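Local coordinates for sugar ABC transporter (Sugar-binding protein) (Bacillus halodurans, PDB 4YO7) that probably binds carbohydrates as the solute receptor of an ABC sugar importer, and here holds myo-inositol between its two lobes, at residues P74-I79 against V294-A299; I184-G189 against G260-P265; G242-L247 against G251-V256. All blocks are in the same frame, centred on the assembly; numbering follows the deposited sequence.

All three contacts are nested along the chain of this two-lobed binding protein. From the N terminus, 74-79 opens interaction 1, whose partner 294-299 comes back after 214 residues and joins an outermost strand of the six-stranded sheet to the late helix 284-299. Inside that loop, 184-189 and 260-265 close interaction 2 at the myo-inositol pocket, bringing helix 181-195 to the loop before helix 265-272. Innermost is interaction 3, where 242-247 turns back onto 251-256 after three residues at the end of helix 237-249. Centres of interactions 1 and 3 lie about 46 Å apart, on opposite sides of the chain's centre.

Interaction 1. Residues P74-I79 against V294-A299; sequences PDFEFI and VAVQAA
In the lobe built on the six-stranded parallel sheet, the outermost strand 76-82 meets the C-terminal end of helix 284-299 through two phenylalanine rings set against Val296 and Ala299. The axes of the short segments 76-79 and 294-299 approach to 11.3 Å, with their N-to-C directions 125° apart, so the aromatic side chains must bridge the gap between strand and helix.

Phe76 does most of the bridging. A chi1 of -80° sets its ring beside the backbone N, and the side chain leaves the strand toward the helix. Val296 CG2 sits over one face of this ring, 4.2 Å from its centroid and only 9° off the ring normal, a CH-pi contact centred almost exactly on the ring. The other methyl, Val296 CG1, comes within 3.9 Å of Phe76 CZ. Ala299 approaches differently: its CB lies near the ring plane at the edge, 3.5 Å from Phe76 CE2. One ring is therefore met over a face by one helix residue and at its edge by the next residue on the same side of the helix.

Phe78, two residues further along the strand, offers its edge instead. Its CZ reaches Val296 CG2 at 4.1 Å, the two side chains crossing at about a right angle, so this one methyl touches both rings. The contact is wholly apolar across the segments.

Both rings also rest on Ile48 of the neighbouring strand 46-52, and Ala295 and Ala299 continue the packing onto strand 104-107. Such layering of a late helix over a parallel sheet of strand order 2-1-3-4-5, extended here by 307-308, is characteristic of the alpha/beta lobes of type I periplasmic binding proteins.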
loop_
_atom_site.group_PDB
_atom_site.type_symbol
_atom_site.label_atom_id
_atom_site.label_comp_id
_atom_site.label_asym_id
_atom_site.label_seq_id
_atom_site.Cartn_x
_atom_site.Cartn_y
_atom_site.Cartn_z
ATOM N N PRO A 74 -24.622 -7.608 -12.111
ATOM C CA PRO A 74 -24.798 -8.726 -13.040
ATOM C C PRO A 74 -24.805 -8.283 -14.493
ATOM O O PRO A 74 -24.677 -9.117 -15.374
ATOM C CB PRO A 74 -26.145 -9.325 -12.615
ATOM C CG PRO A 74 -26.861 -8.236 -11.926
ATOM C CD PRO A 74 -25.821 -7.364 -11.292
ATOM N N ASP A 75 -24.933 -6.986 -14.725
ATOM C CA ASP A 75 -24.862 -6.427 -16.069
ATOM C C ASP A 75 -23.420 -6.102 -16.483
ATOM O O ASP A 75 -23.198 -5.564 -17.559
ATOM C CB ASP A 75 -25.736 -5.168 -16.173
ATOM C CG ASP A 75 -25.459 -4.137 -15.074
ATOM O OD1 ASP A 75 -25.071 -4.497 -13.927
ATOM O OD2 ASP A 75 -25.665 -2.937 -15.361
ATOM N N PHE A 76 -22.461 -6.452 -15.633
ATOM C CA PHE A 76 -21.045 -6.264 -15.919
ATOM C C PHE A 76 -20.302 -7.572 -15.929
ATOM O O PHE A 76 -20.604 -8.472 -15.139
ATOM C CB PHE A 76 -20.381 -5.378 -14.887
ATOM C CG PHE A 76 -20.620 -3.931 -15.094
ATOM C CD1 PHE A 76 -21.844 -3.367 -14.806
ATOM C CD2 PHE A 76 -19.618 -3.126 -15.596
ATOM C CE1 PHE A 76 -22.054 -2.009 -15.000
ATOM C CE2 PHE A 76 -19.823 -1.785 -15.773
ATOM C CZ PHE A 76 -21.052 -1.230 -15.488
ATOM N N GLU A 77 -19.312 -7.658 -16.809
ATOM C CA GLU A 77 -18.280 -8.678 -16.725
ATOM C C GLU A 77 -16.997 -8.017 -16.242
ATOM O O GLU A 77 -16.687 -6.927 -16.679
ATOM C CB GLU A 77 -18.021 -9.322 -18.086
ATOM C CG GLU A 77 -19.272 -9.726 -18.815
ATOM C CD GLU A 77 -20.041 -10.821 -18.092
ATOM O OE1 GLU A 77 -19.404 -11.605 -17.357
ATOM O OE2 GLU A 77 -21.281 -10.895 -18.262
ATOM N N PHE A 78 -16.260 -8.679 -15.366
ATOM C CA PHE A 78 -14.951 -8.156 -14.935
ATOM C C PHE A 78 -13.813 -9.058 -15.383
ATOM O O PHE A 78 -13.919 -10.278 -15.319
ATOM C CB PHE A 78 -14.906 -7.995 -13.412
ATOM C CG PHE A 78 -15.777 -6.885 -12.905
ATOM C CD1 PHE A 78 -17.147 -7.031 -12.861
ATOM C CD2 PHE A 78 -15.224 -5.694 -12.488
ATOM C CE1 PHE A 78 -17.942 -6.007 -12.406
ATOM C CE2 PHE A 78 -16.027 -4.672 -12.028
ATOM C CZ PHE A 78 -17.374 -4.836 -11.986
ATOM N N ILE A 79 -12.725 -8.456 -15.859
ATOM C CA ILE A 79 -11.511 -9.199 -16.186
ATOM C C ILE A 79 -10.485 -8.835 -15.139
ATOM O O ILE A 79 -9.993 -7.716 -15.128
ATOM C CB ILE A 79 -10.961 -8.861 -17.582
ATOM C CG1 ILE A 79 -12.025 -9.120 -18.656
ATOM C CG2 ILE A 79 -9.723 -9.692 -17.884
ATOM C CD1 ILE A 79 -11.681 -8.475 -19.978
ATOM N N VAL A 294 -16.622 2.989 -8.343
ATOM C CA VAL A 294 -16.293 4.146 -9.142
ATOM C C VAL A 294 -16.186 3.760 -10.622
ATOM O O VAL A 294 -16.651 4.481 -11.501
ATOM C CB VAL A 294 -15.001 4.788 -8.624
ATOM C CG1 VAL A 294 -14.494 5.873 -9.553
ATOM C CG2 VAL A 294 -15.275 5.380 -7.237
ATOM N N ALA A 295 -15.573 2.613 -10.890
ATOM C CA ALA A 295 -15.415 2.132 -12.253
ATOM C C ALA A 295 -16.765 1.854 -12.891
ATOM O O ALA A 295 -17.014 2.190 -14.050
ATOM C CB ALA A 295 -14.543 0.870 -12.267
ATOM N N VAL A 296 -17.653 1.250 -12.126
ATOM C CA VAL A 296 -19.009 1.007 -12.613
ATOM C C VAL A 296 -19.721 2.331 -12.928
ATOM O O VAL A 296 -20.378 2.470 -13.968
ATOM C CB VAL A 296 -19.827 0.198 -11.599
ATOM C CG1 VAL A 296 -21.309 0.251 -11.907
ATOM C CG2 VAL A 296 -19.352 -1.245 -11.590
ATOM N N GLN A 297 -19.602 3.314 -12.036
ATOM C CA GLN A 297 -20.219 4.597 -12.293
ATOM C C GLN A 297 -19.687 5.206 -13.577
ATOM O O GLN A 297 -20.453 5.771 -14.352
ATOM C CB GLN A 297 -19.983 5.579 -11.136
ATOM C CG GLN A 297 -20.723 5.257 -9.872
ATOM C CD GLN A 297 -20.346 6.208 -8.741
ATOM O OE1 GLN A 297 -19.189 6.602 -8.609
ATOM N NE2 GLN A 297 -21.327 6.593 -7.937
ATOM N N ALA A 298 -18.381 5.133 -13.780
ATOM C CA ALA A 298 -17.748 5.750 -14.953
ATOM C C ALA A 298 -18.149 4.996 -16.225
ATOM O O ALA A 298 -18.467 5.594 -17.263
ATOM C CB ALA A 298 -16.242 5.748 -14.800
ATOM N N ALA A 299 -18.193 3.678 -16.109
ATOM C CA ALA A 299 -18.653 2.808 -17.196
ATOM C C ALA A 299 -20.098 3.125 -17.612
ATOM O O ALA A 299 -20.482 2.989 -18.795
ATOM C CB ALA A 299 -18.548 1.361 -16.786
#

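Interaction 2. Residues I184-G189 against G260-P265; sequences IMRTEG and GIDATP. With INS (1,2,3,4,5,6-hexahydroxy-cyclohexane), chain F.
Arg186, on helix 181-195, reaches across to Ile261 and Asp262 in the loop after strand 257-259, and together they line the myo-inositol pocket of the periplasmic binding protein fold. The contact divides into a close apolar part and a much looser charged part.

The close part lies along the arginine. Its chain is extended from CG to NE (chi3 -178°), which lays the methylenes beside Ile261: Arg186 CD approaches Ile261 CD1 to 3.6 Å. Further out, Ile261 CG2 stands over the centre of the guanidinium, 3.6 Å above its plane, so an aliphatic branch covers one face while the N-H groups remain directed along the edge.

That edge is used by the ligand. Arg186 NH1 and NH2 both donate to INS O4, at 2.8 and 2.9 Å, with N-H...O angles of 146° and 142°, the moderate bending expected when two N-H groups converge on one oxygen. The same hydroxyl donates to Asp262, so three bonds grip O4.

Between arginine and aspartate themselves the fit is loose. Arg186 NH2 and Asp262 OD2 are 4.0 Å apart, and the oxygen is well out of the guanidinium plane, which leaves a long, purely electrostatic salt bridge with the inositol hydroxyl mediating. All three touching residues are buried, so this side is loose through distance and not through exposure to solvent. Arg186 NH2 is further bonded to Tyr311 OH, while Asn236, Gln282 and residues of the other lobe such as Asp56 and Arg134 complete the site. The Asp262 carboxylate accepts a hydrogen bond from each of two adjacent hydroxyls: INS O3 to OD1 and INS O4 to OD2, each at 2.6 Å.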
loop_
_atom_site.group_PDB
_atom_site.type_symbol
_atom_site.label_atom_id
_atom_site.label_comp_id
_atom_site.label_asym_id
_atom_site.label_seq_id
_atom_site.Cartn_x
_atom_site.Cartn_y
_atom_site.Cartn_z
ATOM N N ILE A 184 8.591 6.364 -1.176
ATOM C CA ILE A 184 9.162 7.686 -1.112
ATOM C C ILE A 184 8.473 8.491 -0.023
ATOM O O ILE A 184 9.130 9.164 0.791
ATOM C CB ILE A 184 9.037 8.421 -2.480
ATOM C CG1 ILE A 184 9.908 7.737 -3.530
ATOM C CG2 ILE A 184 9.391 9.915 -2.319
ATOM C CD1 ILE A 184 9.554 8.136 -4.945
HETATM N N MSE A 185 7.150 8.408 0.010
HETATM C CA MSE A 185 6.405 9.333 0.840
HETATM C C MSE A 185 6.182 8.825 2.262
HETATM O O MSE A 185 6.102 9.632 3.188
HETATM C CB MSE A 185 5.077 9.700 0.162
HETATM C CG MSE A 185 5.299 10.502 -1.113
HETATM SE SE MSE A 185 6.161 12.247 -0.747
HETATM C CE MSE A 185 4.613 13.226 -0.169
ATOM N N ARG A 186 6.150 7.510 2.485
ATOM C CA ARG A 186 6.128 7.018 3.868
ATOM C C ARG A 186 7.432 7.384 4.560
ATOM O O ARG A 186 7.438 7.911 5.678
ATOM C CB ARG A 186 5.874 5.511 3.921
ATOM C CG ARG A 186 4.439 5.193 3.662
ATOM C CD ARG A 186 4.201 3.710 3.485
ATOM N NE ARG A 186 2.803 3.451 3.183
ATOM C CZ ARG A 186 2.346 2.283 2.745
ATOM N NH1 ARG A 186 3.176 1.264 2.563
ATOM N NH2 ARG A 186 1.065 2.138 2.479
ATOM N N THR A 187 8.544 7.151 3.882
ATOM C CA THR A 187 9.830 7.523 4.440
ATOM C C THR A 187 9.975 9.020 4.615
ATOM O O THR A 187 10.560 9.449 5.598
ATOM C CB THR A 187 10.954 6.955 3.569
ATOM O OG1 THR A 187 10.911 5.548 3.708
ATOM C CG2 THR A 187 12.357 7.429 4.005
ATOM N N GLU A 188 9.423 9.807 3.696
ATOM C CA GLU A 188 9.456 11.259 3.846
ATOM C C GLU A 188 8.666 11.687 5.094
ATOM O O GLU A 188 9.125 12.553 5.859
ATOM C CB GLU A 188 8.933 11.967 2.590
ATOM C CG GLU A 188 8.766 13.485 2.768
ATOM C CD GLU A 188 10.080 14.227 2.951
ATOM O OE1 GLU A 188 11.166 13.648 2.672
ATOM O OE2 GLU A 188 10.021 15.412 3.368
ATOM N N GLY A 189 7.523 11.058 5.334
ATOM C CA GLY A 189 6.736 11.358 6.519
ATOM C C GLY A 189 7.514 10.982 7.770
ATOM O O GLY A 189 7.528 11.729 8.746
ATOM N N GLY A 260 5.205 -0.898 11.643
ATOM C CA GLY A 260 4.837 -1.163 10.258
ATOM C C GLY A 260 3.688 -0.283 9.798
ATOM O O GLY A 260 3.263 0.624 10.527
ATOM N N ILE A 261 3.215 -0.543 8.579
ATOM C CA ILE A 261 2.042 0.114 7.992
ATOM C C ILE A 261 1.265 -0.938 7.227
ATOM O O ILE A 261 1.877 -1.751 6.541
ATOM C CB ILE A 261 2.441 1.303 7.038
ATOM C CG1 ILE A 261 3.041 2.451 7.875
ATOM C CG2 ILE A 261 1.247 1.803 6.200
ATOM C CD1 ILE A 261 3.732 3.535 7.081
ATOM N N ASP A 262 -0.059 -0.892 7.416
ATOM C CA ASP A 262 -1.118 -1.613 6.685
ATOM C C ASP A 262 -2.174 -2.128 7.671
ATOM O O ASP A 262 -3.352 -2.132 7.367
ATOM C CB ASP A 262 -0.615 -2.808 5.868
ATOM C CG ASP A 262 0.041 -2.418 4.534
ATOM O OD1 ASP A 262 0.797 -3.262 4.018
ATOM O OD2 ASP A 262 -0.182 -1.293 4.014
ATOM N N ALA A 263 -1.723 -2.599 8.835
ATOM C CA ALA A 263 -2.572 -3.281 9.819
ATOM C C ALA A 263 -3.234 -4.510 9.197
ATOM O O ALA A 263 -4.445 -4.735 9.340
ATOM C CB ALA A 263 -3.626 -2.342 10.398
ATOM N N THR A 264 -2.428 -5.315 8.517
ATOM C CA THR A 264 -2.911 -6.599 8.021
ATOM C C THR A 264 -3.245 -7.523 9.191
ATOM O O THR A 264 -2.806 -7.307 10.322
ATOM C CB THR A 264 -1.880 -7.322 7.154
ATOM O OG1 THR A 264 -0.700 -7.542 7.931
ATOM C CG2 THR A 264 -1.547 -6.527 5.902
ATOM N N PRO A 265 -4.029 -8.571 8.918
ATOM C CA PRO A 265 -4.277 -9.504 10.014
ATOM C C PRO A 265 -3.005 -10.099 10.621
ATOM O O PRO A 265 -2.956 -10.271 11.840
ATOM C CB PRO A 265 -5.138 -10.577 9.343
ATOM C CG PRO A 265 -5.951 -9.810 8.356
ATOM C CD PRO A 265 -4.959 -8.788 7.795
HETATM C C1 INS F . 1.983 -2.522 -1.773
HETATM C C2 INS F . 2.000 -3.441 -0.556
HETATM C C3 INS F . 2.149 -2.587 0.704
HETATM C C4 INS F . 0.999 -1.582 0.835
HETATM C C5 INS F . 0.961 -0.690 -0.423
HETATM C C6 INS F . 0.821 -1.550 -1.671
HETATM O O1 INS F . 1.818 -3.296 -2.993
HETATM O O2 INS F . 0.756 -4.137 -0.519
HETATM O O3 INS F . 2.164 -3.511 1.832
HETATM O O4 INS F . 1.230 -0.726 1.965
HETATM O O5 INS F . -0.193 0.164 -0.334
HETATM O O6 INS F . 0.864 -0.651 -2.847
#

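Interaction 3. Residues G242-L247 against G251-V256; sequences GAILAL and GKLDDV. With MG (magnesium ion), chain C.
A Schellman motif closes helix 237-249 where Leu247 meets Gly251 and Lys252, within the beta-alpha-beta unit that joins the adjacent parallel strands 231-234 and 257-259.

The backbone evidence is one hydrogen bond across the segments, Lys252 N to Leu247 O at 3.0 Å, nearly straight at the hydrogen (168°). Gly251 is the C-prime residue, and its positive phi of 65° swings the chain out of the helix and back along its side.

Apolar contacts follow from that reversal. Leu247, the residue with the most surface buried here, sends its two methyls to different partners: CD1 lies 4.0 Å from Leu253 CD1, and CD2 lies 4.1 Å from Val256 CG2, the side chains crossing at about a right angle in both cases. One helical turn earlier, Ile244 CG1 touches the same Leu253 CD1 at 4.1 Å. Leu253 can meet both because its chi1 of -175° carries CG toward Ile244, and the second torsion then drops CD1 between Ile244 and Leu247. Val258 of strand 257-259 touches Ile244, Leu247 and Leu253, tying this packing to the sheet.

Metal coordination uses the backbone of the same loop. While the Leu253 and Val256 side chains pack against the helix, their carbonyl groups bind a magnesium ion, and three waters bring the modelled ligands to five. Leu253 O binds magnesium at 2.2 Å and Val256 O at 2.3 Å.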
loop_
_atom_site.group_PDB
_atom_site.type_symbol
_atom_site.label_atom_id
_atom_site.label_comp_id
_atom_site.label_asym_id
_atom_site.label_seq_id
_atom_site.Cartn_x
_atom_site.Cartn_y
_atom_site.Cartn_z
ATOM N N GLY A 242 9.240 -9.387 9.213
ATOM C CA GLY A 242 10.542 -9.979 8.966
ATOM C C GLY A 242 11.587 -9.519 9.970
ATOM O O GLY A 242 12.383 -10.310 10.463
ATOM N N ALA A 243 11.588 -8.230 10.289
ATOM C CA ALA A 243 12.534 -7.719 11.275
ATOM C C ALA A 243 12.313 -8.358 12.639
ATOM O O ALA A 243 13.268 -8.690 13.353
ATOM C CB ALA A 243 12.417 -6.245 11.375
ATOM N N ILE A 244 11.052 -8.547 12.986
ATOM C CA ILE A 244 10.689 -9.192 14.243
ATOM C C ILE A 244 11.269 -10.601 14.318
ATOM O O ILE A 244 11.818 -10.989 15.348
ATOM C CB ILE A 244 9.136 -9.221 14.413
ATOM C CG1 ILE A 244 8.646 -7.822 14.797
ATOM C CG2 ILE A 244 8.696 -10.263 15.452
ATOM C CD1 ILE A 244 7.178 -7.579 14.606
ATOM N N LEU A 245 11.161 -11.365 13.232
ATOM C CA LEU A 245 11.732 -12.709 13.206
ATOM C C LEU A 245 13.227 -12.675 13.484
ATOM O O LEU A 245 13.763 -13.536 14.197
ATOM C CB LEU A 245 11.475 -13.381 11.865
ATOM C CG LEU A 245 10.031 -13.760 11.545
ATOM C CD1 LEU A 245 9.887 -14.180 10.099
ATOM C CD2 LEU A 245 9.576 -14.868 12.466
ATOM N N ALA A 246 13.917 -11.693 12.916
ATOM C CA ALA A 246 15.350 -11.603 13.124
ATOM C C ALA A 246 15.676 -11.175 14.553
ATOM O O ALA A 246 16.609 -11.699 15.165
ATOM C CB ALA A 246 15.969 -10.648 12.129
ATOM N N LEU A 247 14.932 -10.205 15.068
ATOM C CA LEU A 247 15.156 -9.715 16.422
ATOM C C LEU A 247 14.858 -10.840 17.412
ATOM O O LEU A 247 15.621 -11.062 18.351
ATOM C CB LEU A 247 14.290 -8.489 16.710
ATOM C CG LEU A 247 14.695 -7.188 15.993
ATOM C CD1 LEU A 247 13.514 -6.225 15.907
ATOM C CD2 LEU A 247 15.910 -6.591 16.722
ATOM N N GLY A 251 17.147 -12.705 20.620
ATOM C CA GLY A 251 16.640 -12.251 21.897
ATOM C C GLY A 251 16.673 -10.753 22.104
ATOM O O GLY A 251 16.796 -10.301 23.238
ATOM N N LYS A 252 16.538 -9.976 21.031
ATOM C CA LYS A 252 16.641 -8.530 21.154
ATOM C C LYS A 252 15.336 -7.809 20.859
ATOM O O LYS A 252 15.316 -6.585 20.781
ATOM C CB LYS A 252 17.741 -8.006 20.236
ATOM C CG LYS A 252 19.125 -8.363 20.727
ATOM C CD LYS A 252 20.190 -7.681 19.906
ATOM C CE LYS A 252 21.560 -8.311 20.127
ATOM N NZ LYS A 252 22.519 -7.920 19.045
ATOM N N LEU A 253 14.245 -8.552 20.734
ATOM C CA LEU A 253 12.972 -7.932 20.404
ATOM C C LEU A 253 12.465 -6.996 21.507
ATOM O O LEU A 253 11.798 -6.008 21.217
ATOM C CB LEU A 253 11.920 -9.002 20.090
ATOM C CG LEU A 253 10.566 -8.490 19.601
ATOM C CD1 LEU A 253 10.695 -7.677 18.321
ATOM C CD2 LEU A 253 9.604 -9.645 19.393
ATOM N N ASP A 254 12.788 -7.262 22.772
ATOM C CA ASP A 254 12.289 -6.383 23.837
ATOM C C ASP A 254 13.078 -5.067 23.932
ATOM O O ASP A 254 12.645 -4.122 24.594
ATOM C CB ASP A 254 12.309 -7.110 25.187
ATOM C CG ASP A 254 11.454 -8.367 25.183
ATOM O OD1 ASP A 254 10.230 -8.257 25.412
ATOM O OD2 ASP A 254 12.005 -9.466 24.945
ATOM N N ASP A 255 14.211 -4.995 23.239
ATOM C CA ASP A 255 15.071 -3.809 23.272
ATOM C C ASP A 255 14.830 -2.823 22.129
ATOM O O ASP A 255 15.478 -1.777 22.055
ATOM C CB ASP A 255 16.536 -4.231 23.237
ATOM C CG ASP A 255 16.976 -4.885 24.523
ATOM O OD1 ASP A 255 17.385 -4.145 25.441
ATOM O OD2 ASP A 255 16.903 -6.128 24.616
ATOM N N VAL A 256 13.926 -3.168 21.222
ATOM C CA VAL A 256 13.737 -2.387 20.010
ATOM C C VAL A 256 12.245 -2.185 19.766
ATOM O O VAL A 256 11.477 -3.125 19.884
ATOM C CB VAL A 256 14.399 -3.097 18.784
ATOM C CG1 VAL A 256 14.216 -2.330 17.541
ATOM C CG2 VAL A 256 15.882 -3.247 19.020
HETATM MG MG MG C . 10.076 -4.604 20.935
HETATM O O HOH W 1 8.481 -4.800 19.601
HETATM O O HOH W 2 9.208 -3.221 22.260
HETATM O O HOH W 3 8.829 -5.782 22.124
#